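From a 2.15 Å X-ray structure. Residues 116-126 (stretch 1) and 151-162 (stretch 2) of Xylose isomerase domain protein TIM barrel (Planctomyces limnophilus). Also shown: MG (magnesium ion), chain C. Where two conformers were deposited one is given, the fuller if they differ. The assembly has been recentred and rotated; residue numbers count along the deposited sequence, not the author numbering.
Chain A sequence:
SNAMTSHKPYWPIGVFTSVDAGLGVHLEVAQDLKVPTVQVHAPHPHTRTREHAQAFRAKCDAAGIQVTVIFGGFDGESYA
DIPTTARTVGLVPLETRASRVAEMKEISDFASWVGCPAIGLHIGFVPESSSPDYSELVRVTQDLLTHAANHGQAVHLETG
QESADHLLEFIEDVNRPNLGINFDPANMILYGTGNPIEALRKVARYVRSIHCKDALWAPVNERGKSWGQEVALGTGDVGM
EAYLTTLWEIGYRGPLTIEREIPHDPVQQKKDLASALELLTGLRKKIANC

Stretch 1, residues 116-126: CPAIGLHIGFV
Stretch 2 (151-162) HGQAVHLETGQE

Two extended segments, one containing Ala118 to Leu121 and the other Ala154 to Glu158, run parallel, their axes 27° apart and 4.6 Å at closest approach. Register is one-to-one, Ala118 beside Ala154 through Leu121 beside Leu157, with paired CA atoms 4.6 to 5.3 Å apart. Phi/psi is broadly extended in the first strand (-145/146 at Ala118 to -153/136 at Leu121) and less so in the second, whose phi is near -108° from Ala154 to His156 and shortens to -75° at Leu157 and -73° at Glu158. Five backbone hydrogen bonds alternate across the pair: Ala154 N to Pro117 O (3.0 Å), Ile119 N to Ala154 O (3.0 Å), His156 N to Ile119 O (2.8 Å), Leu121 N to His156 O (3.2 Å) and Glu158 N to Leu121 O (2.8 Å, 178° at hydrogen). Before the second strand, Gly152 closes a helix in a Schellman motif at phi/psi 71/31, where positive phi favours glycine.

Side chains alternate between faces. Ala118, Ala154 and His156 share one; Ala118 CB lies over the His156 ring (chi1 m), 3.6 Å from NE2. Gly120 belongs to this face, where an ideal CB would sit 3.3 Å from His156 O. The opposite face is apolar: Ile119 (p, t) places CG1 3.9 Å from Val155 CG2 (chi1 t), and Leu157 (m, t) brings CD2 4.4 Å from Leu121 CD2 and 4.2 Å from Ile123 CB.

Beyond the strands, Glu162 (m, p) starts sideways, but its end comes nearer the first stretch, so OE1 accepts a hydrogen bond from Val126 N at 3.1 Å. Water 4 joins this OE1 (3.1 Å) to Gln161 N (2.6 Å) and lies 2.9 Å from His122 NE2. Gly160 leaves room: an ideal CB would clash with Glu162 OE2 at 2.5 Å. Gln161 CB packs over one Phe125 face, 3.7 Å from the ring centroid. Glu158 (t, p) leads its end away, where OE2 binds magnesium at 2.4 Å.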

# COMPACT_ATOMS: atom_id res chain seq x y z
N CYS A 116 9.38 -4.65 -12.02
CA CYS A 116 8.48 -4.90 -10.90
C CYS A 116 7.07 -5.29 -11.39
O CYS A 116 6.46 -4.55 -12.16
CB CYS A 116 8.39 -3.64 -10.04
SG CYS A 116 7.25 -3.77 -8.67
N PRO A 117 6.57 -6.45 -10.94
CA PRO A 117 5.31 -7.10 -11.34
C PRO A 117 4.03 -6.38 -10.89
O PRO A 117 2.93 -6.79 -11.27
CB PRO A 117 5.42 -8.51 -10.74
CG PRO A 117 6.24 -8.31 -9.51
CD PRO A 117 7.25 -7.21 -9.87
N ALA A 118 4.15 -5.40 -10.00
CA ALA A 118 2.95 -4.82 -9.43
C ALA A 118 3.06 -3.33 -9.14
O ALA A 118 4.12 -2.82 -8.78
CB ALA A 118 2.56 -5.58 -8.14
N ILE A 119 1.93 -2.64 -9.31
CA ILE A 119 1.83 -1.25 -8.88
C ILE A 119 0.70 -1.12 -7.87
O ILE A 119 -0.21 -1.96 -7.82
CB ILE A 119 1.58 -0.28 -10.07
CG1 ILE A 119 0.30 -0.65 -10.82
CG2 ILE A 119 2.80 -0.25 -11.01
CD1 ILE A 119 0.11 0.18 -12.09
N GLY A 120 0.69 -0.04 -7.11
CA GLY A 120 -0.33 0.05 -6.07
C GLY A 120 -0.78 1.48 -5.94
O GLY A 120 -0.10 2.41 -6.35
N LEU A 121 -2.01 1.61 -5.45
CA LEU A 121 -2.76 2.85 -5.48
C LEU A 121 -3.77 2.89 -4.34
O LEU A 121 -4.51 1.92 -4.15
CB LEU A 121 -3.51 2.88 -6.81
CG LEU A 121 -4.69 3.81 -7.10
CD1 LEU A 121 -4.22 5.20 -7.46
CD2 LEU A 121 -5.52 3.22 -8.23
N HIS A 122 -3.87 4.03 -3.64
CA HIS A 122 -5.07 4.30 -2.84
C HIS A 122 -5.96 5.06 -3.80
O HIS A 122 -5.70 6.21 -4.15
CB HIS A 122 -4.80 5.15 -1.58
CG HIS A 122 -6.05 5.60 -0.87
ND1 HIS A 122 -6.06 6.67 0.01
CD2 HIS A 122 -7.32 5.13 -0.91
CE1 HIS A 122 -7.29 6.84 0.48
NE2 HIS A 122 -8.07 5.92 -0.06
N ILE A 123 -7.03 4.39 -4.21
CA ILE A 123 -7.88 4.89 -5.29
C ILE A 123 -8.76 6.07 -4.86
O ILE A 123 -9.26 6.82 -5.71
CB ILE A 123 -8.69 3.75 -5.95
CG1 ILE A 123 -9.04 4.11 -7.40
CG2 ILE A 123 -9.91 3.39 -5.11
CD1 ILE A 123 -9.70 2.96 -8.19
N GLY A 124 -8.91 6.27 -3.56
CA GLY A 124 -9.75 7.35 -3.03
C GLY A 124 -11.05 6.83 -2.46
O GLY A 124 -11.23 5.61 -2.35
N PHE A 125 -11.99 7.71 -2.14
CA PHE A 125 -13.17 7.26 -1.42
C PHE A 125 -14.20 6.81 -2.44
O PHE A 125 -14.87 7.62 -3.08
CB PHE A 125 -13.75 8.39 -0.57
CG PHE A 125 -13.07 8.56 0.78
CD1 PHE A 125 -13.83 8.68 1.94
CD2 PHE A 125 -11.68 8.59 0.88
CE1 PHE A 125 -13.21 8.84 3.18
CE2 PHE A 125 -11.07 8.73 2.11
CZ PHE A 125 -11.83 8.86 3.26
N VAL A 126 -14.37 5.49 -2.54
CA VAL A 126 -15.20 4.87 -3.56
C VAL A 126 -16.67 5.21 -3.29
O VAL A 126 -17.17 4.97 -2.20
CB VAL A 126 -15.03 3.32 -3.59
CG1 VAL A 126 -16.04 2.66 -4.54
CG2 VAL A 126 -13.60 2.95 -3.96
N HIS A 151 1.59 -4.87 -19.61
CA HIS A 151 2.94 -4.99 -19.05
C HIS A 151 3.16 -6.28 -18.23
O HIS A 151 4.22 -6.45 -17.64
CB HIS A 151 3.31 -3.76 -18.20
CG HIS A 151 3.62 -2.53 -19.00
ND1 HIS A 151 4.45 -2.54 -20.10
CD2 HIS A 151 3.23 -1.24 -18.84
CE1 HIS A 151 4.55 -1.32 -20.60
NE2 HIS A 151 3.82 -0.51 -19.85
N GLY A 152 2.16 -7.15 -18.15
CA GLY A 152 2.27 -8.30 -17.27
C GLY A 152 2.19 -7.92 -15.79
O GLY A 152 2.75 -8.59 -14.92
N GLN A 153 1.45 -6.86 -15.47
CA GLN A 153 1.42 -6.35 -14.10
C GLN A 153 0.05 -6.47 -13.46
O GLN A 153 -0.97 -6.52 -14.14
CB GLN A 153 1.78 -4.86 -14.05
CG GLN A 153 3.18 -4.52 -14.38
CD GLN A 153 3.37 -3.02 -14.59
OE1 GLN A 153 2.43 -2.22 -14.45
NE2 GLN A 153 4.58 -2.63 -14.94
N ALA A 154 0.06 -6.46 -12.13
CA ALA A 154 -1.15 -6.41 -11.33
C ALA A 154 -1.25 -5.03 -10.67
O ALA A 154 -0.24 -4.36 -10.43
CB ALA A 154 -1.11 -7.51 -10.24
N VAL A 155 -2.48 -4.59 -10.41
CA VAL A 155 -2.74 -3.39 -9.61
C VAL A 155 -3.27 -3.80 -8.23
O VAL A 155 -4.24 -4.56 -8.13
CB VAL A 155 -3.76 -2.48 -10.29
CG1 VAL A 155 -4.06 -1.26 -9.42
CG2 VAL A 155 -3.26 -2.05 -11.68
N HIS A 156 -2.63 -3.31 -7.17
CA HIS A 156 -3.02 -3.62 -5.80
C HIS A 156 -3.66 -2.39 -5.15
O HIS A 156 -2.99 -1.36 -4.95
CB HIS A 156 -1.78 -4.02 -4.97
CG HIS A 156 -1.07 -5.24 -5.47
ND1 HIS A 156 0.03 -5.77 -4.82
CD2 HIS A 156 -1.30 -6.04 -6.54
CE1 HIS A 156 0.46 -6.83 -5.48
NE2 HIS A 156 -0.33 -7.02 -6.53
N LEU A 157 -4.95 -2.49 -4.83
CA LEU A 157 -5.64 -1.38 -4.16
C LEU A 157 -5.23 -1.33 -2.71
O LEU A 157 -5.32 -2.32 -1.99
CB LEU A 157 -7.17 -1.55 -4.25
CG LEU A 157 -7.73 -1.59 -5.66
CD1 LEU A 157 -9.24 -1.88 -5.68
CD2 LEU A 157 -7.42 -0.27 -6.37
N GLU A 158 -4.77 -0.17 -2.28
CA GLU A 158 -4.43 0.04 -0.89
C GLU A 158 -5.72 0.14 -0.05
O GLU A 158 -6.69 0.74 -0.49
CB GLU A 158 -3.61 1.32 -0.79
CG GLU A 158 -3.44 1.81 0.59
CD GLU A 158 -2.42 1.01 1.37
OE1 GLU A 158 -1.80 0.06 0.85
OE2 GLU A 158 -2.27 1.36 2.54
N THR A 159 -5.73 -0.47 1.13
CA THR A 159 -6.89 -0.40 2.02
C THR A 159 -7.27 1.03 2.35
O THR A 159 -6.46 1.80 2.88
CB THR A 159 -6.60 -1.03 3.40
OG1 THR A 159 -6.10 -2.35 3.24
CG2 THR A 159 -7.87 -1.08 4.20
N GLY A 160 -8.53 1.36 2.06
CA GLY A 160 -9.08 2.70 2.16
C GLY A 160 -10.07 2.89 3.30
O GLY A 160 -10.02 2.22 4.33
N GLN A 161 -10.97 3.84 3.09
CA GLN A 161 -12.05 4.10 4.04
C GLN A 161 -13.25 3.18 3.82
O GLN A 161 -14.14 3.10 4.68
CB GLN A 161 -12.49 5.56 3.95
CG GLN A 161 -13.36 6.05 5.11
CD GLN A 161 -14.84 6.08 4.76
OE1 GLN A 161 -15.26 5.65 3.68
NE2 GLN A 161 -15.65 6.60 5.69
N GLU A 162 -13.28 2.47 2.70
CA GLU A 162 -14.41 1.59 2.40
C GLU A 162 -14.49 0.48 3.43
O GLU A 162 -13.48 -0.06 3.87
CB GLU A 162 -14.29 0.94 1.02
CG GLU A 162 -14.26 1.91 -0.12
CD GLU A 162 -12.98 2.70 -0.14
OE1 GLU A 162 -13.05 3.95 -0.20
OE2 GLU A 162 -11.90 2.05 -0.06
MG MG C . -0.13 1.35 3.70
O HOH W 1 6.45 -5.02 -14.96
O HOH W 2 1.91 -9.58 -12.15
O HOH W 3 -7.70 1.99 -2.75
O HOH W 4 -10.73 5.50 1.10
O HOH W 5 -10.01 3.20 -1.48